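Local coordinates for protein ArCE4A (Arthrobacter sp. AW19M34-1, PDB 5LFZ) that probably removes acetyl groups from N-acetylated sugar polymers such as chitin, as a metal-dependent deacetylase of carbohydrate esterase family 4, at residues 154-166 against 182-195. Numbering follows the deposited sequence.
Sequences QKTVRIALEEAKP and AVPQLVSKLHDAGY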
ATOM      1  N   GLN A 154     -14.862  -8.815  -8.853  1.00 24.44           N
ATOM      2  CA  GLN A 154     -14.377  -9.538 -10.020  1.00 25.13           C
ATOM      3  C   GLN A 154     -13.645  -8.614 -10.992  1.00 24.47           C
ATOM      4  O   GLN A 154     -12.657  -9.007 -11.602  1.00 26.83           O
ATOM      5  CB  GLN A 154     -15.526 -10.245 -10.732  1.00 27.64           C
ATOM      6  CG  GLN A 154     -15.067 -11.190 -11.821  1.00 31.55           C
ATOM      7  CD  GLN A 154     -14.254 -12.350 -11.281  1.00 34.13           C
ATOM      8  OE1 GLN A 154     -14.612 -12.955 -10.272  1.00 42.34           O
ATOM      9  NE2 GLN A 154     -13.151 -12.664 -11.951  1.00 42.87           N
ATOM     10  N   LYS A 155     -14.131  -7.388 -11.144  1.00 25.71           N
ATOM     11  CA  LYS A 155     -13.442  -6.435 -12.009  1.00 24.38           C
ATOM     12  C   LYS A 155     -12.073  -6.076 -11.422  1.00 26.72           C
ATOM     13  O   LYS A 155     -11.105  -5.885 -12.158  1.00 24.12           O
ATOM     14  CB  LYS A 155     -14.286  -5.178 -12.216  1.00 24.84           C
ATOM     15  CG  LYS A 155     -13.627  -4.137 -13.105  1.00 28.94           C
ATOM     16  CD  LYS A 155     -14.658  -3.175 -13.671  1.00 38.58           C
ATOM     17  CE  LYS A 155     -14.012  -2.153 -14.592  1.00 46.18           C
ATOM     18  NZ  LYS A 155     -15.025  -1.330 -15.308  1.00 46.36           N
ATOM     19  N   THR A 156     -11.999  -5.993 -10.095  1.00 25.40           N
ATOM     20  CA  THR A 156     -10.725  -5.770  -9.416  1.00 20.53           C
ATOM     21  C   THR A 156      -9.743  -6.877  -9.788  1.00 23.03           C
ATOM     22  O   THR A 156      -8.613  -6.610 -10.187  1.00 24.95           O
ATOM     23  CB  THR A 156     -10.906  -5.719  -7.890  1.00 19.59           C
ATOM     24  OG1 THR A 156     -11.824  -4.670  -7.557  1.00 21.58           O
ATOM     25  CG2 THR A 156      -9.565  -5.458  -7.195  1.00 22.96           C
ATOM     26  N   VAL A 157     -10.192  -8.122  -9.678  1.00 24.94           N
ATOM     27  CA  VAL A 157      -9.364  -9.265 -10.043  1.00 21.87           C
ATOM     28  C   VAL A 157      -8.951  -9.211 -11.514  1.00 23.49           C
ATOM     29  O   VAL A 157      -7.779  -9.410 -11.849  1.00 26.00           O
ATOM     30  CB  VAL A 157     -10.099 -10.590  -9.772  1.00 24.40           C
ATOM     31  CG1 VAL A 157      -9.322 -11.754 -10.339  1.00 27.80           C
ATOM     32  CG2 VAL A 157     -10.340 -10.772  -8.277  1.00 27.02           C
ATOM     33  N   ARG A 158      -9.914  -8.931 -12.390  1.00 25.73           N
ATOM     34  CA  ARG A 158      -9.654  -8.948 -13.828  1.00 25.69           C
ATOM     35  C   ARG A 158      -8.572  -7.948 -14.216  1.00 31.25           C
ATOM     36  O   ARG A 158      -7.618  -8.300 -14.912  1.00 28.23           O
ATOM     37  CB  ARG A 158     -10.933  -8.660 -14.622  1.00 28.60           C
ATOM     38  CG  ARG A 158     -10.727  -8.735 -16.134  1.00 34.15           C
ATOM     39  CD  ARG A 158     -11.966  -8.311 -16.906  1.00 42.38           C
ATOM     40  NE  ARG A 158     -12.342  -6.925 -16.625  1.00 51.86           N
ATOM     41  CZ  ARG A 158     -13.588  -6.459 -16.674  1.00 56.50           C
ATOM     42  NH1 ARG A 158     -14.593  -7.266 -16.994  1.00 64.95           N
ATOM     43  NH2 ARG A 158     -13.832  -5.185 -16.403  1.00 56.00           N
ATOM     44  N   ILE A 159      -8.718  -6.705 -13.760  1.00 29.34           N
ATOM     45  CA  ILE A 159      -7.756  -5.652 -14.090  1.00 28.02           C
ATOM     46  C   ILE A 159      -6.388  -5.933 -13.481  1.00 31.08           C
ATOM     47  O   ILE A 159      -5.362  -5.781 -14.143  1.00 32.36           O
ATOM     48  CB  ILE A 159      -8.261  -4.266 -13.633  1.00 26.99           C
ATOM     49  CG1 ILE A 159      -9.520  -3.889 -14.418  1.00 27.22           C
ATOM     50  CG2 ILE A 159      -7.182  -3.196 -13.825  1.00 26.89           C
ATOM     51  CD1 ILE A 159     -10.194  -2.621 -13.945  1.00 31.71           C
ATOM     52  N   ALA A 160      -6.370  -6.358 -12.223  1.00 23.47           N
ATOM     53  CA  ALA A 160      -5.113  -6.686 -11.562  1.00 27.35           C
ATOM     54  C   ALA A 160      -4.387  -7.810 -12.295  1.00 28.42           C
ATOM     55  O   ALA A 160      -3.190  -7.716 -12.553  1.00 29.58           O
ATOM     56  CB  ALA A 160      -5.356  -7.068 -10.112  1.00 28.52           C
ATOM     57  N   LEU A 161      -5.116  -8.865 -12.642  1.00 25.22           N
ATOM     58  CA  LEU A 161      -4.511 -10.024 -13.288  1.00 30.50           C
ATOM     59  C   LEU A 161      -3.990  -9.697 -14.682  1.00 34.61           C
ATOM     60  O   LEU A 161      -2.860 -10.049 -15.036  1.00 37.27           O
ATOM     61  CB  LEU A 161      -5.516 -11.175 -13.376  1.00 28.57           C
ATOM     62  CG  LEU A 161      -5.008 -12.443 -14.067  1.00 40.08           C
ATOM     63  CD1 LEU A 161      -3.807 -13.011 -13.322  1.00 40.26           C
ATOM     64  CD2 LEU A 161      -6.116 -13.481 -14.203  1.00 43.45           C
ATOM     65  N   GLU A 162      -4.813  -9.020 -15.473  1.00 27.78           N
ATOM     66  CA  GLU A 162      -4.511  -8.830 -16.885  1.00 32.92           C
ATOM     67  C   GLU A 162      -3.516  -7.706 -17.149  1.00 36.52           C
ATOM     68  O   GLU A 162      -2.858  -7.702 -18.187  1.00 35.01           O
ATOM     69  CB  GLU A 162      -5.797  -8.567 -17.672  1.00 35.77           C
ATOM     70  CG  GLU A 162      -6.757  -9.740 -17.695  1.00 35.23           C
ATOM     71  CD  GLU A 162      -7.953  -9.495 -18.596  1.00 44.52           C
ATOM     72  OE1 GLU A 162      -8.164  -8.335 -19.010  1.00 46.17           O
ATOM     73  OE2 GLU A 162      -8.681 -10.465 -18.888  1.00 50.86           O
ATOM     74  N   GLU A 163      -3.404  -6.756 -16.223  1.00 31.62           N
ATOM     75  CA  GLU A 163      -2.496  -5.626 -16.418  1.00 29.54           C
ATOM     76  C   GLU A 163      -1.177  -5.784 -15.668  1.00 28.00           C
ATOM     77  O   GLU A 163      -0.208  -5.087 -15.968  1.00 30.64           O
ATOM     78  CB  GLU A 163      -3.165  -4.317 -15.996  1.00 30.45           C
ATOM     79  CG  GLU A 163      -4.270  -3.850 -16.927  1.00 37.87           C
ATOM     80  CD  GLU A 163      -4.773  -2.461 -16.578  1.00 42.44           C
ATOM     81  OE1 GLU A 163      -4.094  -1.764 -15.796  1.00 49.72           O
ATOM     82  OE2 GLU A 163      -5.843  -2.064 -17.090  1.00 50.16           O
ATOM     83  N   ALA A 164      -1.140  -6.689 -14.693  1.00 25.27           N
ATOM     84  CA  ALA A 164       0.081  -6.918 -13.927  1.00 27.15           C
ATOM     85  C   ALA A 164       1.172  -7.471 -14.824  1.00 32.18           C
ATOM     86  O   ALA A 164       0.907  -8.219 -15.765  1.00 27.86           O
ATOM     87  CB  ALA A 164      -0.172  -7.867 -12.762  1.00 26.76           C
ATOM     88  N   LYS A 165       2.403  -7.079 -14.517  1.00 32.89           N
ATOM     89  CA  LYS A 165       3.584  -7.570 -15.203  1.00 32.53           C
ATOM     90  C   LYS A 165       4.675  -7.718 -14.144  1.00 28.25           C
ATOM     91  O   LYS A 165       4.491  -7.274 -13.011  1.00 26.49           O
ATOM     92  CB  LYS A 165       3.988  -6.613 -16.327  1.00 36.01           C
ATOM     93  CG  LYS A 165       4.583  -5.299 -15.862  1.00 39.13           C
ATOM     94  CD  LYS A 165       4.552  -4.263 -16.978  1.00 51.88           C
ATOM     95  CE  LYS A 165       5.797  -3.387 -16.964  1.00 56.94           C
ATOM     96  NZ  LYS A 165       7.042  -4.178 -17.206  1.00 55.86           N
ATOM     97  N   PRO A 166       5.798  -8.371 -14.486  1.00 30.50           N
ATOM     98  CA  PRO A 166       6.867  -8.453 -13.487  1.00 31.73           C
ATOM     99  C   PRO A 166       7.298  -7.068 -13.007  1.00 30.99           C
ATOM    100  O   PRO A 166       7.563  -6.192 -13.831  1.00 31.28           O
ATOM    101  CB  PRO A 166       7.998  -9.152 -14.245  1.00 38.36           C
ATOM    102  CG  PRO A 166       7.308  -9.940 -15.298  1.00 37.38           C
ATOM    103  CD  PRO A 166       6.111  -9.148 -15.700  1.00 31.87           C
ATOM    104  N   ALA A 182     -12.420  -9.950  -3.295  1.00 25.20           N
ATOM    105  CA  ALA A 182     -11.504 -10.071  -4.425  1.00 23.65           C
ATOM    106  C   ALA A 182     -10.249 -10.856  -4.079  1.00 26.69           C
ATOM    107  O   ALA A 182      -9.737 -11.611  -4.901  1.00 25.90           O
ATOM    108  CB  ALA A 182     -11.114  -8.698  -4.945  1.00 27.87           C
ATOM    109  N   VAL A 183      -9.735 -10.665  -2.870  1.00 27.33           N
ATOM    110  CA  VAL A 183      -8.396 -11.156  -2.558  1.00 26.29           C
ATOM    111  C   VAL A 183      -8.176 -12.665  -2.718  1.00 28.24           C
ATOM    112  O   VAL A 183      -7.165 -13.054  -3.305  1.00 31.22           O
ATOM    113  CB  VAL A 183      -7.984 -10.721  -1.144  1.00 32.88           C
ATOM    114  CG1 VAL A 183      -6.957 -11.681  -0.548  1.00 36.95           C
ATOM    115  CG2 VAL A 183      -7.413  -9.335  -1.235  1.00 32.53           C
ATOM    116  N   PRO A 184      -9.103 -13.517  -2.228  1.00 30.52           N
ATOM    117  CA  PRO A 184      -8.854 -14.952  -2.406  1.00 30.49           C
ATOM    118  C   PRO A 184      -8.636 -15.323  -3.867  1.00 31.14           C
ATOM    119  O   PRO A 184      -7.696 -16.049  -4.186  1.00 31.04           O
ATOM    120  CB  PRO A 184     -10.132 -15.600  -1.864  1.00 40.86           C
ATOM    121  CG  PRO A 184     -10.647 -14.618  -0.886  1.00 45.25           C
ATOM    122  CD  PRO A 184     -10.353 -13.281  -1.485  1.00 37.93           C
ATOM    123  N   GLN A 185      -9.482 -14.802  -4.745  1.00 30.24           N
ATOM    124  CA  GLN A 185      -9.357 -15.081  -6.166  1.00 30.58           C
ATOM    125  C   GLN A 185      -8.142 -14.388  -6.793  1.00 28.75           C
ATOM    126  O   GLN A 185      -7.454 -14.966  -7.642  1.00 27.08           O
ATOM    127  CB  GLN A 185     -10.635 -14.661  -6.897  1.00 35.55           C
ATOM    128  CG  GLN A 185     -10.624 -14.982  -8.372  1.00 38.99           C
ATOM    129  CD  GLN A 185     -11.898 -14.555  -9.080  1.00 50.73           C
ATOM    130  OE1 GLN A 185     -12.076 -14.821 -10.269  1.00 53.60           O
ATOM    131  NE2 GLN A 185     -12.791 -13.887  -8.352  1.00 47.20           N
ATOM    132  N   LEU A 186      -7.886 -13.151  -6.384  1.00 26.89           N
ATOM    133  CA  LEU A 186      -6.787 -12.378  -6.959  1.00 24.02           C
ATOM    134  C   LEU A 186      -5.440 -13.052  -6.682  1.00 26.85           C
ATOM    135  O   LEU A 186      -4.602 -13.182  -7.578  1.00 26.49           O
ATOM    136  CB  LEU A 186      -6.792 -10.948  -6.416  1.00 30.85           C
ATOM    137  CG  LEU A 186      -5.628 -10.104  -6.941  1.00 31.20           C
ATOM    138  CD1 LEU A 186      -5.601 -10.142  -8.460  1.00 36.64           C
ATOM    139  CD2 LEU A 186      -5.708  -8.675  -6.443  1.00 40.60           C
ATOM    140  N   VAL A 187      -5.243 -13.491  -5.445  1.00 25.19           N
ATOM    141  CA  VAL A 187      -4.010 -14.176  -5.074  1.00 24.95           C
ATOM    142  C   VAL A 187      -3.856 -15.481  -5.856  1.00 28.51           C
ATOM    143  O   VAL A 187      -2.792 -15.759  -6.411  1.00 28.81           O
ATOM    144  CB  VAL A 187      -3.967 -14.464  -3.570  1.00 30.61           C
ATOM    145  CG1 VAL A 187      -2.751 -15.307  -3.219  1.00 31.51           C
ATOM    146  CG2 VAL A 187      -3.954 -13.163  -2.794  1.00 27.54           C
ATOM    147  N   SER A 188      -4.923 -16.273  -5.898  1.00 28.02           N
ATOM    148  CA  SER A 188      -4.903 -17.543  -6.621  1.00 30.01           C
ATOM    149  C   SER A 188      -4.507 -17.346  -8.078  1.00 27.03           C
ATOM    150  O   SER A 188      -3.647 -18.054  -8.600  1.00 29.91           O
ATOM    151  CB  SER A 188      -6.267 -18.231  -6.553  1.00 37.34           C
ATOM    152  OG  SER A 188      -6.561 -18.633  -5.227  1.00 46.99           O
ATOM    153  N   LYS A 189      -5.132 -16.372  -8.728  1.00 27.32           N
ATOM    154  CA  LYS A 189      -4.865 -16.130 -10.139  1.00 28.91           C
ATOM    155  C   LYS A 189      -3.475 -15.547 -10.391  1.00 24.26           C
ATOM    156  O   LYS A 189      -2.837 -15.894 -11.383  1.00 24.91           O
ATOM    157  CB  LYS A 189      -5.937 -15.214 -10.734  1.00 31.52           C
ATOM    158  CG  LYS A 189      -7.239 -15.955 -11.046  1.00 34.37           C
ATOM    159  CD  LYS A 189      -8.302 -15.034 -11.610  1.00 38.34           C
ATOM    160  CE  LYS A 189      -9.564 -15.806 -11.959  1.00 43.02           C
ATOM    161  NZ  LYS A 189      -9.351 -16.735 -13.099  1.00 48.88           N
ATOM    162  N   LEU A 190      -2.995 -14.678  -9.506  1.00 25.28           N
ATOM    163  CA  LEU A 190      -1.649 -14.137  -9.682  1.00 22.50           C
ATOM    164  C   LEU A 190      -0.605 -15.239  -9.494  1.00 27.03           C
ATOM    165  O   LEU A 190       0.373 -15.314 -10.241  1.00 25.52           O
ATOM    166  CB  LEU A 190      -1.392 -12.973  -8.714  1.00 23.54           C
ATOM    167  CG  LEU A 190      -2.099 -11.665  -9.089  1.00 24.34           C
ATOM    168  CD1 LEU A 190      -1.987 -10.662  -7.956  1.00 28.66           C
ATOM    169  CD2 LEU A 190      -1.534 -11.091 -10.391  1.00 25.31           C
ATOM    170  N   HIS A 191      -0.820 -16.106  -8.510  1.00 26.93           N
ATOM    171  CA  HIS A 191       0.037 -17.277  -8.347  1.00 25.60           C
ATOM    172  C   HIS A 191      -0.008 -18.176  -9.578  1.00 26.04           C
ATOM    173  O   HIS A 191       1.025 -18.621 -10.072  1.00 27.46           O
ATOM    174  CB  HIS A 191      -0.371 -18.079  -7.116  1.00 27.89           C
ATOM    175  CG  HIS A 191       0.129 -17.506  -5.828  1.00 25.69           C
ATOM    176  ND1 HIS A 191      -0.394 -17.861  -4.603  1.00 28.00           N
ATOM    177  CD2 HIS A 191       1.110 -16.607  -5.572  1.00 27.23           C
ATOM    178  CE1 HIS A 191       0.245 -17.209  -3.648  1.00 28.01           C
ATOM    179  NE2 HIS A 191       1.160 -16.439  -4.210  1.00 28.69           N
ATOM    180  N   ASP A 192      -1.212 -18.446 -10.070  1.00 27.31           N
ATOM    181  CA  ASP A 192      -1.369 -19.326 -11.216  1.00 25.43           C
ATOM    182  C   ASP A 192      -0.744 -18.699 -12.463  1.00 25.21           C
ATOM    183  O   ASP A 192      -0.354 -19.400 -13.394  1.00 29.47           O
ATOM    184  CB  ASP A 192      -2.845 -19.636 -11.453  1.00 30.04           C
ATOM    185  CG  ASP A 192      -3.045 -20.755 -12.445  1.00 29.22           C
ATOM    186  OD1 ASP A 192      -2.211 -21.681 -12.478  1.00 30.91           O
ATOM    187  OD2 ASP A 192      -4.040 -20.717 -13.191  1.00 27.18           O
ATOM    188  N   ALA A 193      -0.636 -17.374 -12.464  1.00 27.46           N
ATOM    189  CA  ALA A 193      -0.037 -16.656 -13.581  1.00 28.68           C
ATOM    190  C   ALA A 193       1.489 -16.570 -13.454  1.00 29.64           C
ATOM    191  O   ALA A 193       2.158 -15.985 -14.313  1.00 30.06           O
ATOM    192  CB  ALA A 193      -0.637 -15.264 -13.690  1.00 29.25           C
ATOM    193  N   GLY A 194       2.030 -17.148 -12.384  1.00 26.81           N
ATOM    194  CA  GLY A 194       3.470 -17.291 -12.220  1.00 26.58           C
ATOM    195  C   GLY A 194       4.155 -16.233 -11.371  1.00 27.53           C
ATOM    196  O   GLY A 194       5.384 -16.178 -11.313  1.00 28.61           O
ATOM    197  N   TYR A 195       3.365 -15.400 -10.703  1.00 26.66           N
ATOM    198  CA  TYR A 195       3.921 -14.318  -9.895  1.00 26.82           C
ATOM    199  C   TYR A 195       4.179 -14.713  -8.453  1.00 27.24           C
ATOM    200  O   TYR A 195       3.505 -15.581  -7.892  1.00 28.65           O
ATOM    201  CB  TYR A 195       2.987 -13.106  -9.920  1.00 24.35           C
ATOM    202  CG  TYR A 195       2.817 -12.529 -11.298  1.00 29.25           C
ATOM    203  CD1 TYR A 195       3.859 -11.861 -11.920  1.00 38.88           C
ATOM    204  CD2 TYR A 195       1.622 -12.663 -11.982  1.00 32.06           C
ATOM    205  CE1 TYR A 195       3.711 -11.334 -13.192  1.00 44.07           C
ATOM    206  CE2 TYR A 195       1.463 -12.142 -13.250  1.00 36.50           C
ATOM    207  CZ  TYR A 195       2.509 -11.482 -13.853  1.00 40.40           C
ATOM    208  OH  TYR A 195       2.346 -10.970 -15.120  1.00 39.97           O
TER
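Helices 154-163 and 182-192 run nearly parallel, crossing at -23° with their axes 9.0 Å apart at closest approach and Val157 facing Leu186. Val157 is the knob of this interface, seated among Ala182, Gln185, Leu186 and Lys189. With CG1 anti to the backbone N (chi1 172°), its two methyls split the work: CG2 reaches Ala182 O at 3.5 Å, while CG1 rests on the methylene chain of Lys189. A beta-branched residue suits this place because it fills the hole close to its own helix, and the small Ala182 lets the backbones come near. Ala160 must be small, because its CB already meets Leu186 CD1 at 3.5 Å, closer than usual van der Waals contact. Leu161 reaches across with both methyls, CD2 against Lys189 CD at 3.7 Å and CD1 against Lys189 O, Leu190 CD2 and Ala193 CB.

At the more exposed margin Gln154 and Gln185 pair reciprocally, each amide giving and taking one hydrogen bond: Gln185 NE2 to Gln154 OE1 at 2.8 Å and Gln154 NE2 to Gln185 OE1 at 2.9 Å. The amide planes are twisted 51° apart, and Gln154 NE2 sits above the carbonyl plane of Gln185. A leucine in place of Gln185 would probably leave the Gln154 amide without either of these bonds and free to turn.

Beyond the helices, the Schellman motif at Gly194, where positive phi calls for glycine, as a side chain would jam against the preceding carbonyl oxygen, turns the chain into Tyr195, whose ring edge meets Pro166 N, 3.8 Å from CE1. Inward, Ala160 and Leu190 touch Ile170 of strand 168-173, and Leu186 and Leu190 reach Leu29 of strand 26-32. The two helices pack against the parallel sheet of the NodB-type deacetylase fold, with helix 39-48 flanking 182-192 through Val183.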